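Local atomic coordinates of probable arabinosyltransferase C (Mycobacterium tuberculosis, PDB entry 3PTY), a protein that probably polymerises arabinose into the arabinan of arabinogalactan and carries the C-terminal extracellular domain of this crystal, a lectin-like carbohydrate-binding module. Residues E65-N70 / L133-A138; G139-A144 / L234-W239; T168-F173 / P206-L211. All coordinates share one frame; numbering follows the deposited sequence.

Contact 1. Residues E65-N70 / L133-A138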
loop_
_atom_site.group_PDB
_atom_site.type_symbol
_atom_site.label_atom_id
_atom_site.label_comp_id
_atom_site.label_asym_id
_atom_site.label_seq_id
_atom_site.Cartn_x
_atom_site.Cartn_y
_atom_site.Cartn_z
ATOM N N GLU A 65 -22.498 -31.085 7.690
ATOM C CA GLU A 65 -23.255 -30.739 8.880
ATOM C C GLU A 65 -23.138 -29.245 9.097
ATOM O O GLU A 65 -22.060 -28.745 9.396
ATOM C CB GLU A 65 -22.716 -31.494 10.095
ATOM C CG GLU A 65 -23.388 -31.105 11.405
ATOM C CD GLU A 65 -22.737 -31.772 12.613
ATOM O OE1 GLU A 65 -21.492 -31.840 12.665
ATOM O OE2 GLU A 65 -23.468 -32.215 13.515
ATOM N N ALA A 66 -24.248 -28.535 8.935
ATOM C CA ALA A 66 -24.269 -27.085 9.072
ATOM C C ALA A 66 -23.257 -26.359 8.167
ATOM O O ALA A 66 -22.809 -25.262 8.487
ATOM C CB ALA A 66 -24.095 -26.677 10.542
ATOM N N PHE A 67 -22.904 -26.980 7.044
ATOM C CA PHE A 67 -22.194 -26.296 5.958
ATOM C C PHE A 67 -23.182 -26.125 4.810
ATOM O O PHE A 67 -23.712 -27.117 4.305
ATOM C CB PHE A 67 -21.018 -27.136 5.453
ATOM C CG PHE A 67 -19.694 -26.827 6.118
ATOM C CD1 PHE A 67 -19.372 -27.371 7.357
ATOM C CD2 PHE A 67 -18.761 -26.024 5.482
ATOM C CE1 PHE A 67 -18.145 -27.109 7.952
ATOM C CE2 PHE A 67 -17.535 -25.748 6.075
ATOM C CZ PHE A 67 -17.225 -26.289 7.307
ATOM N N THR A 68 -23.422 -24.883 4.390
ATOM C CA THR A 68 -24.448 -24.600 3.388
ATOM C C THR A 68 -23.926 -23.630 2.326
ATOM O O THR A 68 -22.973 -22.898 2.575
ATOM C CB THR A 68 -25.691 -23.967 4.047
ATOM O OG1 THR A 68 -25.313 -22.735 4.671
ATOM C CG2 THR A 68 -26.285 -24.907 5.092
ATOM N N PRO A 69 -24.565 -23.612 1.142
ATOM C CA PRO A 69 -24.063 -22.792 0.033
ATOM C C PRO A 69 -24.017 -21.305 0.373
ATOM O O PRO A 69 -23.186 -20.581 -0.180
ATOM C CB PRO A 69 -25.072 -23.059 -1.093
ATOM C CG PRO A 69 -25.625 -24.410 -0.785
ATOM C CD PRO A 69 -25.682 -24.483 0.730
ATOM N N ASN A 70 -24.895 -20.854 1.266
ATOM C CA ASN A 70 -24.898 -19.452 1.669
ATOM C C ASN A 70 -24.410 -19.212 3.098
ATOM O O ASN A 70 -24.673 -18.163 3.682
ATOM C CB ASN A 70 -26.280 -18.833 1.439
ATOM C CG ASN A 70 -26.606 -18.703 -0.035
ATOM O OD1 ASN A 70 -26.082 -17.826 -0.723
ATOM N ND2 ASN A 70 -27.459 -19.589 -0.535
ATOM N N LEU A 133 -19.439 -24.116 -0.065
ATOM C CA LEU A 133 -20.088 -24.493 1.192
ATOM C C LEU A 133 -19.399 -23.802 2.373
ATOM O O LEU A 133 -18.167 -23.803 2.462
ATOM C CB LEU A 133 -20.071 -26.012 1.383
ATOM C CG LEU A 133 -20.964 -26.849 0.457
ATOM C CD1 LEU A 133 -20.735 -28.341 0.696
ATOM C CD2 LEU A 133 -22.458 -26.490 0.620
ATOM N N GLY A 134 -20.187 -23.208 3.270
ATOM C CA GLY A 134 -19.630 -22.489 4.410
ATOM C C GLY A 134 -20.382 -22.720 5.711
ATOM O O GLY A 134 -21.568 -23.058 5.702
ATOM N N SER A 135 -19.700 -22.523 6.836
ATOM C CA SER A 135 -20.298 -22.793 8.147
ATOM C C SER A 135 -20.690 -21.529 8.904
ATOM O O SER A 135 -21.024 -21.598 10.087
ATOM C CB SER A 135 -19.342 -23.620 9.011
ATOM O OG SER A 135 -18.167 -22.875 9.294
ATOM N N TRP A 136 -20.642 -20.372 8.246
ATOM C CA TRP A 136 -21.071 -19.151 8.918
ATOM C C TRP A 136 -22.589 -19.117 9.047
ATOM O O TRP A 136 -23.309 -19.604 8.174
ATOM C CB TRP A 136 -20.607 -17.894 8.183
ATOM C CG TRP A 136 -21.144 -16.636 8.819
ATOM C CD1 TRP A 136 -20.571 -15.919 9.831
ATOM C CD2 TRP A 136 -22.372 -15.966 8.499
ATOM N NE1 TRP A 136 -21.362 -14.836 10.153
ATOM C CE2 TRP A 136 -22.473 -14.844 9.350
ATOM C CE3 TRP A 136 -23.393 -16.202 7.575
ATOM C CZ2 TRP A 136 -23.554 -13.965 9.305
ATOM C CZ3 TRP A 136 -24.470 -15.324 7.531
ATOM C CH2 TRP A 136 -24.538 -14.221 8.391
ATOM N N ARG A 137 -23.066 -18.541 10.145
ATOM C CA ARG A 137 -24.484 -18.250 10.296
ATOM C C ARG A 137 -24.697 -17.159 11.334
ATOM O O ARG A 137 -23.856 -16.945 12.211
ATOM C CB ARG A 137 -25.270 -19.507 10.678
ATOM C CG ARG A 137 -24.918 -20.077 12.044
ATOM C CD ARG A 137 -25.595 -21.421 12.247
ATOM N NE ARG A 137 -25.391 -22.287 11.088
ATOM C CZ ARG A 137 -26.200 -23.282 10.745
ATOM N NH1 ARG A 137 -27.282 -23.547 11.473
ATOM N NH2 ARG A 137 -25.935 -24.010 9.669
ATOM N N ALA A 138 -25.821 -16.462 11.223
ATOM C CA ALA A 138 -26.208 -15.503 12.243
ATOM C C ALA A 138 -26.978 -16.240 13.333
ATOM O O ALA A 138 -27.408 -17.383 13.141
ATOM C CB ALA A 138 -27.055 -14.375 11.637
HETATM O O HOH W 1 -23.090 -23.378 10.471
#
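Thr68 and Gly134 pair across the two segments as a single antiparallel bridge of the hydrogen-bonded kind, their CA atoms 5.4 Å apart. Both backbone bonds are made: Thr68 N reaches Gly134 O at 2.9 Å, and Gly134 N returns to Thr68 O over the same length. The end-to-end directions of the touching parts differ by 118°. Three CA-H...O contacts line the seam as well, among them Phe67 CA against Gly134 O at 3.3 Å.

The Phe67 ring lies beside the second backbone, and Ser135 CB sits over the centre of one face, 3.8 Å from the ring centroid, in a CH-pi contact. Leu133 O comes up at the edge of that ring, near its plane. A chi1 of 65° puts Ser135 OG between its own backbone N and carbonyl carbon, where it hydrogen-bonds with Asp231, a calcium ligand, and with the backbone N of Ile240.

In the nine-stranded antiparallel sheet of this beta-sandwich domain, strands 63-65 and 133-134 are the two outermost members. The loop leaving the first thus meets the other border strand, while Phe67, Leu133 and Ser135 also touch strand 144-152.

Further along, Leu133 runs alongside Pro69, with CD2 of the leucine 3.8 Å from CD of the proline. At the other end Arg137, its chain bent at chi3 (48°), brings NH2 to 3.4 Å from Ala66 CB. Beside it one water lies within hydrogen-bonding distance of Ala66 O and Ser135 O, which compete with other acceptors for its protons, and takes a weak bond from Arg137 NE.

Contact 2. Residues G139-A144 / L234-W239. With CA (calcium ion), chain C; PO4 (phosphate ion), chain D.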
loop_
_atom_site.group_PDB
_atom_site.type_symbol
_atom_site.label_atom_id
_atom_site.label_comp_id
_atom_site.label_asym_id
_atom_site.label_seq_id
_atom_site.Cartn_x
_atom_site.Cartn_y
_atom_site.Cartn_z
ATOM N N GLY A 139 -27.146 -15.591 14.478
ATOM C CA GLY A 139 -27.902 -16.178 15.568
ATOM C C GLY A 139 -27.177 -17.315 16.259
ATOM O O GLY A 139 -25.984 -17.220 16.547
ATOM N N VAL A 140 -27.903 -18.395 16.525
ATOM C CA VAL A 140 -27.375 -19.512 17.301
ATOM C C VAL A 140 -26.298 -20.292 16.555
ATOM O O VAL A 140 -26.538 -20.821 15.471
ATOM C CB VAL A 140 -28.491 -20.484 17.708
ATOM C CG1 VAL A 140 -27.913 -21.656 18.491
ATOM C CG2 VAL A 140 -29.555 -19.753 18.524
ATOM N N GLN A 141 -25.116 -20.373 17.155
ATOM C CA GLN A 141 -23.990 -21.066 16.548
ATOM C C GLN A 141 -24.057 -22.558 16.838
ATOM O O GLN A 141 -24.381 -22.962 17.951
ATOM C CB GLN A 141 -22.682 -20.477 17.071
ATOM C CG GLN A 141 -22.558 -18.987 16.816
ATOM C CD GLN A 141 -22.592 -18.657 15.336
ATOM O OE1 GLN A 141 -21.735 -19.101 14.570
ATOM N NE2 GLN A 141 -23.583 -17.876 14.923
ATOM N N VAL A 142 -23.752 -23.377 15.834
ATOM C CA VAL A 142 -23.783 -24.828 15.995
ATOM C C VAL A 142 -22.496 -25.466 15.468
ATOM O O VAL A 142 -21.786 -24.860 14.666
ATOM C CB VAL A 142 -24.988 -25.441 15.260
ATOM C CG1 VAL A 142 -26.291 -24.817 15.767
ATOM C CG2 VAL A 142 -24.853 -25.236 13.757
ATOM N N PRO A 143 -22.185 -26.689 15.925
ATOM C CA PRO A 143 -21.015 -27.403 15.400
ATOM C C PRO A 143 -21.196 -27.691 13.911
ATOM O O PRO A 143 -22.321 -27.916 13.468
ATOM C CB PRO A 143 -21.018 -28.720 16.189
ATOM C CG PRO A 143 -21.849 -28.454 17.400
ATOM C CD PRO A 143 -22.876 -27.446 16.986
ATOM N N ALA A 144 -20.109 -27.693 13.149
ATOM C CA ALA A 144 -20.216 -27.893 11.708
ATOM C C ALA A 144 -19.063 -28.738 11.204
ATOM O O ALA A 144 -17.949 -28.665 11.730
ATOM C CB ALA A 144 -20.259 -26.551 10.989
ATOM N N LEU A 234 -17.677 -22.336 18.455
ATOM C CA LEU A 234 -18.980 -21.691 18.343
ATOM C C LEU A 234 -18.938 -20.169 18.426
ATOM O O LEU A 234 -19.978 -19.519 18.357
ATOM C CB LEU A 234 -19.943 -22.255 19.389
ATOM C CG LEU A 234 -20.100 -23.775 19.345
ATOM C CD1 LEU A 234 -21.051 -24.244 20.437
ATOM C CD2 LEU A 234 -20.584 -24.229 17.972
ATOM N N ALA A 235 -17.749 -19.592 18.570
ATOM C CA ALA A 235 -17.621 -18.149 18.424
ATOM C C ALA A 235 -18.069 -17.771 17.013
ATOM O O ALA A 235 -17.646 -18.393 16.042
ATOM C CB ALA A 235 -16.188 -17.704 18.670
ATOM N N PRO A 236 -18.932 -16.751 16.899
ATOM C CA PRO A 236 -19.549 -16.368 15.624
ATOM C C PRO A 236 -18.519 -16.035 14.552
ATOM O O PRO A 236 -18.762 -16.285 13.370
ATOM C CB PRO A 236 -20.353 -15.114 15.986
ATOM C CG PRO A 236 -20.629 -15.254 17.446
ATOM C CD PRO A 236 -19.404 -15.910 18.013
ATOM N N GLN A 237 -17.383 -15.486 14.969
ATOM C CA GLN A 237 -16.348 -15.047 14.040
ATOM C C GLN A 237 -15.534 -16.219 13.501
ATOM O O GLN A 237 -14.767 -16.066 12.555
ATOM C CB GLN A 237 -15.419 -14.035 14.720
ATOM N N HIS A 238 -15.703 -17.389 14.104
ATOM C CA HIS A 238 -14.930 -18.554 13.707
ATOM C C HIS A 238 -15.766 -19.420 12.784
ATOM O O HIS A 238 -16.658 -20.121 13.236
ATOM C CB HIS A 238 -14.493 -19.351 14.935
ATOM C CG HIS A 238 -13.434 -20.370 14.648
ATOM N ND1 HIS A 238 -12.103 -20.163 14.941
ATOM C CD2 HIS A 238 -13.508 -21.605 14.094
ATOM C CE1 HIS A 238 -11.404 -21.227 14.589
ATOM N NE2 HIS A 238 -12.232 -22.116 14.072
ATOM N N TRP A 239 -15.496 -19.344 11.486
ATOM C CA TRP A 239 -16.263 -20.101 10.504
ATOM C C TRP A 239 -15.380 -20.411 9.301
ATOM O O TRP A 239 -14.300 -19.840 9.151
ATOM C CB TRP A 239 -17.512 -19.320 10.072
ATOM C CG TRP A 239 -17.204 -17.932 9.601
ATOM C CD1 TRP A 239 -17.162 -16.798 10.362
ATOM C CD2 TRP A 239 -16.881 -17.531 8.264
ATOM N NE1 TRP A 239 -16.835 -15.719 9.583
ATOM C CE2 TRP A 239 -16.656 -16.140 8.291
ATOM C CE3 TRP A 239 -16.761 -18.211 7.048
ATOM C CZ2 TRP A 239 -16.322 -15.415 7.147
ATOM C CZ3 TRP A 239 -16.427 -17.491 5.914
ATOM C CH2 TRP A 239 -16.213 -16.105 5.972
HETATM CA CA CA C . -18.086 -21.895 13.983
HETATM P P PO4 D . -16.888 -11.802 9.749
HETATM O O1 PO4 D . -16.018 -10.695 10.303
HETATM O O2 PO4 D . -16.509 -12.066 8.307
HETATM O O3 PO4 D . -18.339 -11.378 9.811
HETATM O O4 PO4 D . -16.697 -13.055 10.574
HETATM O O HOH W 2 -19.461 -20.177 15.294
HETATM O O HOH W 3 -20.529 -18.376 12.268
HETATM O O HOH W 4 -19.937 -21.065 12.303
HETATM O O HOH W 5 -19.333 -24.023 14.417
#
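Gln141 OE1 meets the facing turn through two waters. One donates to OE1 at 2.6 Å and also to Ala235 O, and it is itself a ligand of the calcium ion; a second lies between OE1 and Pro236 O, with other acceptors competing for its protons. Gln141 is thus a second-shell residue, positioning a water that is bound to the calcium. Its chain bends at chi2 (-61°), which folds the amide back along its own loop: NE2 donates to Gly139 O at 3.0 Å, standing above the carbonyl plane and not on a lone pair, and also bonds to Arg137 O. With both ends of the amide held, its rotation is fixed.

Direct contact is carbon against carbonyl and methyl against backbone: Gln141 CG lies 3.1 Å from Leu234 O, and Leu234 CD2 lies 3.4 Å from Val142 C and also touches Pro143 CD. Val142 O meets the calcium through a further water.

His238 binds the calcium ion with its backbone O at 2.4 Å, presented by the type I turn Ala235-His238; Asp231 and Asp233 add protein ligands. Its imidazole turns elsewhere, NE2 bonding to Glu177. Next along, Trp239 NE1 gives a nearly straight bond of 2.8 Å to phosphate O4, in the plane of the indole.

The site thus lies at the surface between two loops, one joining strands 133-134 and 144-152, the other strands 224-231 and 240-242.

Contact 3. Residues T168-F173 / P206-L211. With PO4 (phosphate ion), chain D.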
loop_
_atom_site.group_PDB
_atom_site.type_symbol
_atom_site.label_atom_id
_atom_site.label_comp_id
_atom_site.label_asym_id
_atom_site.label_seq_id
_atom_site.Cartn_x
_atom_site.Cartn_y
_atom_site.Cartn_z
ATOM N N THR A 168 -9.591 -22.367 -2.762
ATOM C CA THR A 168 -10.024 -21.024 -2.378
ATOM C C THR A 168 -10.969 -21.101 -1.173
ATOM O O THR A 168 -11.968 -21.827 -1.203
ATOM C CB THR A 168 -10.689 -20.311 -3.551
ATOM O OG1 THR A 168 -9.708 -20.114 -4.579
ATOM C CG2 THR A 168 -11.251 -18.953 -3.115
ATOM N N ALA A 169 -10.643 -20.368 -0.109
ATOM C CA ALA A 169 -11.368 -20.477 1.158
ATOM C C ALA A 169 -11.550 -19.115 1.810
ATOM O O ALA A 169 -10.805 -18.179 1.524
ATOM C CB ALA A 169 -10.611 -21.414 2.122
ATOM N N ALA A 170 -12.544 -19.012 2.690
ATOM C CA ALA A 170 -12.745 -17.808 3.489
ATOM C C ALA A 170 -12.998 -18.198 4.934
ATOM O O ALA A 170 -13.237 -19.371 5.232
ATOM C CB ALA A 170 -13.919 -16.980 2.943
ATOM N N GLY A 171 -12.946 -17.215 5.829
ATOM C CA GLY A 171 -13.249 -17.454 7.227
ATOM C C GLY A 171 -12.050 -17.367 8.149
ATOM O O GLY A 171 -10.965 -16.953 7.741
ATOM N N ARG A 172 -12.252 -17.744 9.407
ATOM C CA ARG A 172 -11.159 -17.785 10.373
ATOM C C ARG A 172 -11.085 -19.177 10.947
ATOM O O ARG A 172 -12.048 -19.665 11.538
ATOM C CB ARG A 172 -11.378 -16.782 11.507
ATOM C CG ARG A 172 -11.514 -15.341 11.063
ATOM C CD ARG A 172 -11.645 -14.434 12.287
ATOM N NE ARG A 172 -12.026 -13.072 11.928
ATOM C CZ ARG A 172 -13.246 -12.723 11.539
ATOM N NH1 ARG A 172 -14.202 -13.642 11.447
ATOM N NH2 ARG A 172 -13.511 -11.459 11.233
ATOM N N PHE A 173 -9.943 -19.825 10.779
ATOM C CA PHE A 173 -9.802 -21.194 11.245
ATOM C C PHE A 173 -8.337 -21.536 11.425
ATOM O O PHE A 173 -7.472 -20.896 10.834
ATOM C CB PHE A 173 -10.465 -22.164 10.256
ATOM C CG PHE A 173 -10.076 -21.930 8.817
ATOM C CD1 PHE A 173 -8.949 -22.538 8.280
ATOM C CD2 PHE A 173 -10.831 -21.096 8.009
ATOM C CE1 PHE A 173 -8.588 -22.320 6.966
ATOM C CE2 PHE A 173 -10.479 -20.878 6.687
ATOM C CZ PHE A 173 -9.359 -21.488 6.163
ATOM N N PRO A 206 -10.715 -12.622 7.459
ATOM C CA PRO A 206 -11.450 -13.788 6.957
ATOM C C PRO A 206 -11.735 -13.722 5.458
ATOM O O PRO A 206 -12.516 -14.530 4.951
ATOM C CB PRO A 206 -12.765 -13.705 7.728
ATOM C CG PRO A 206 -12.985 -12.217 7.918
ATOM C CD PRO A 206 -11.625 -11.549 7.903
ATOM N N ALA A 207 -11.107 -12.780 4.757
ATOM C CA ALA A 207 -11.325 -12.622 3.320
ATOM C C ALA A 207 -10.955 -13.877 2.527
ATOM O O ALA A 207 -10.152 -14.695 2.978
ATOM C CB ALA A 207 -10.526 -11.426 2.796
ATOM N N TRP A 208 -11.545 -14.020 1.344
ATOM C CA TRP A 208 -11.175 -15.092 0.428
ATOM C C TRP A 208 -9.669 -15.128 0.184
ATOM O O TRP A 208 -9.026 -14.088 0.045
ATOM C CB TRP A 208 -11.883 -14.914 -0.914
ATOM C CG TRP A 208 -13.353 -15.209 -0.875
ATOM C CD1 TRP A 208 -14.369 -14.297 -0.926
ATOM C CD2 TRP A 208 -13.973 -16.499 -0.792
ATOM N NE1 TRP A 208 -15.580 -14.941 -0.873
ATOM C CE2 TRP A 208 -15.369 -16.291 -0.793
ATOM C CE3 TRP A 208 -13.486 -17.809 -0.712
ATOM C CZ2 TRP A 208 -16.284 -17.340 -0.715
ATOM C CZ3 TRP A 208 -14.393 -18.853 -0.635
ATOM C CH2 TRP A 208 -15.780 -18.613 -0.637
ATOM N N ARG A 209 -9.103 -16.327 0.133
ATOM C CA ARG A 209 -7.695 -16.463 -0.219
ATOM C C ARG A 209 -7.436 -17.871 -0.708
ATOM O O ARG A 209 -8.330 -18.713 -0.672
ATOM C CB ARG A 209 -6.784 -16.123 0.965
ATOM C CG ARG A 209 -6.884 -17.093 2.142
ATOM C CD ARG A 209 -7.557 -16.432 3.313
ATOM N NE ARG A 209 -7.494 -17.221 4.539
ATOM C CZ ARG A 209 -8.477 -17.248 5.430
ATOM N NH1 ARG A 209 -9.581 -16.539 5.216
ATOM N NH2 ARG A 209 -8.369 -17.979 6.526
ATOM N N ASN A 210 -6.216 -18.120 -1.170
ATOM C CA ASN A 210 -5.863 -19.422 -1.704
ATOM C C ASN A 210 -5.034 -20.237 -0.725
ATOM O O ASN A 210 -3.883 -19.903 -0.459
ATOM C CB ASN A 210 -5.118 -19.259 -3.035
ATOM C CG ASN A 210 -6.028 -18.758 -4.138
ATOM O OD1 ASN A 210 -7.102 -19.310 -4.357
ATOM N ND2 ASN A 210 -5.613 -17.701 -4.826
ATOM N N LEU A 211 -5.628 -21.298 -0.182
ATOM C CA LEU A 211 -4.890 -22.253 0.638
ATOM C C LEU A 211 -4.039 -23.106 -0.294
ATOM O O LEU A 211 -4.485 -23.456 -1.386
ATOM C CB LEU A 211 -5.850 -23.149 1.427
ATOM C CG LEU A 211 -6.954 -22.474 2.247
ATOM C CD1 LEU A 211 -7.876 -23.526 2.852
ATOM C CD2 LEU A 211 -6.369 -21.580 3.329
HETATM P P PO4 D . -16.888 -11.802 9.749
HETATM O O1 PO4 D . -16.018 -10.695 10.303
HETATM O O2 PO4 D . -16.509 -12.066 8.307
HETATM O O3 PO4 D . -18.339 -11.378 9.811
HETATM O O4 PO4 D . -16.697 -13.055 10.574
#
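Arg209 leaves strand 209-214 opposite Ala169, its backbone neighbour in a hydrogen-bonded antiparallel pair, and its side chain turns back along the partner strand. CB carries CG into the position between backbone N and carbonyl carbon (chi1 66°), and a bend at chi2 (-110°) then directs the chain toward Gly171. CG and CD each pass 4.1 Å from Ala169 O. NE makes a salt bridge with Asp201. At the tip, NH1 and NH2 both grip Gly171 O, at 2.9 and 3.0 Å: NH1 comes in the carbonyl plane on a lone pair, while NH2 stands above that plane. NH1 also donates to Ala207 O, and NH2 lies 3.6 Å from Phe173 CE2.

Elsewhere on the pair, Thr168 OG1 donates to Asn210 OD1 at 2.7 Å, and Arg246 bonds to both atoms; Ala170 CB sits over a face of the Trp208 six-membered ring in a CH-pi contact. Where the strands part, Gly171 N bonds to Pro206 O, and Pro206 CG rests 3.4 Å from Arg172 NH2, over a guanidinium face whose edge holds the phosphate through two bonds.

Arg209, its every nitrogen partnered, thus joins Gly171 O, Ala207 O and Asp201 beside the point where the pairing of these neighbouring strands of the large antiparallel sheet ends; its charge, balanced by Asp201, probably polarises Gly171 O, which takes two of its N-H bonds.

Contacts 1 and 2 are adjacent, centres 10 Å apart, and share the calcium neighbourhood: Ser135 of contact 1 approaches within about 5 Å of the ion that His238 of contact 2 binds. They meet where the rings of Trp136 and Trp239 stand edge-to-face and where Ala66 CB packs 3.6 Å from Val142 CG2. Contact 3 is nested in the loop closed by contact 2, with centres 16 Å apart. Arg172 NH1 probably hydrogen-bonds Gln237 O at 2.7 Å, and Arg172 joins Trp239 round the same phosphate, probably from the crystallisation liquor. Contacts 1 and 3, centres 14 Å apart, do not touch but reach the same antiparallel sheet. The arabinofuranoside pocket involves none of these segments.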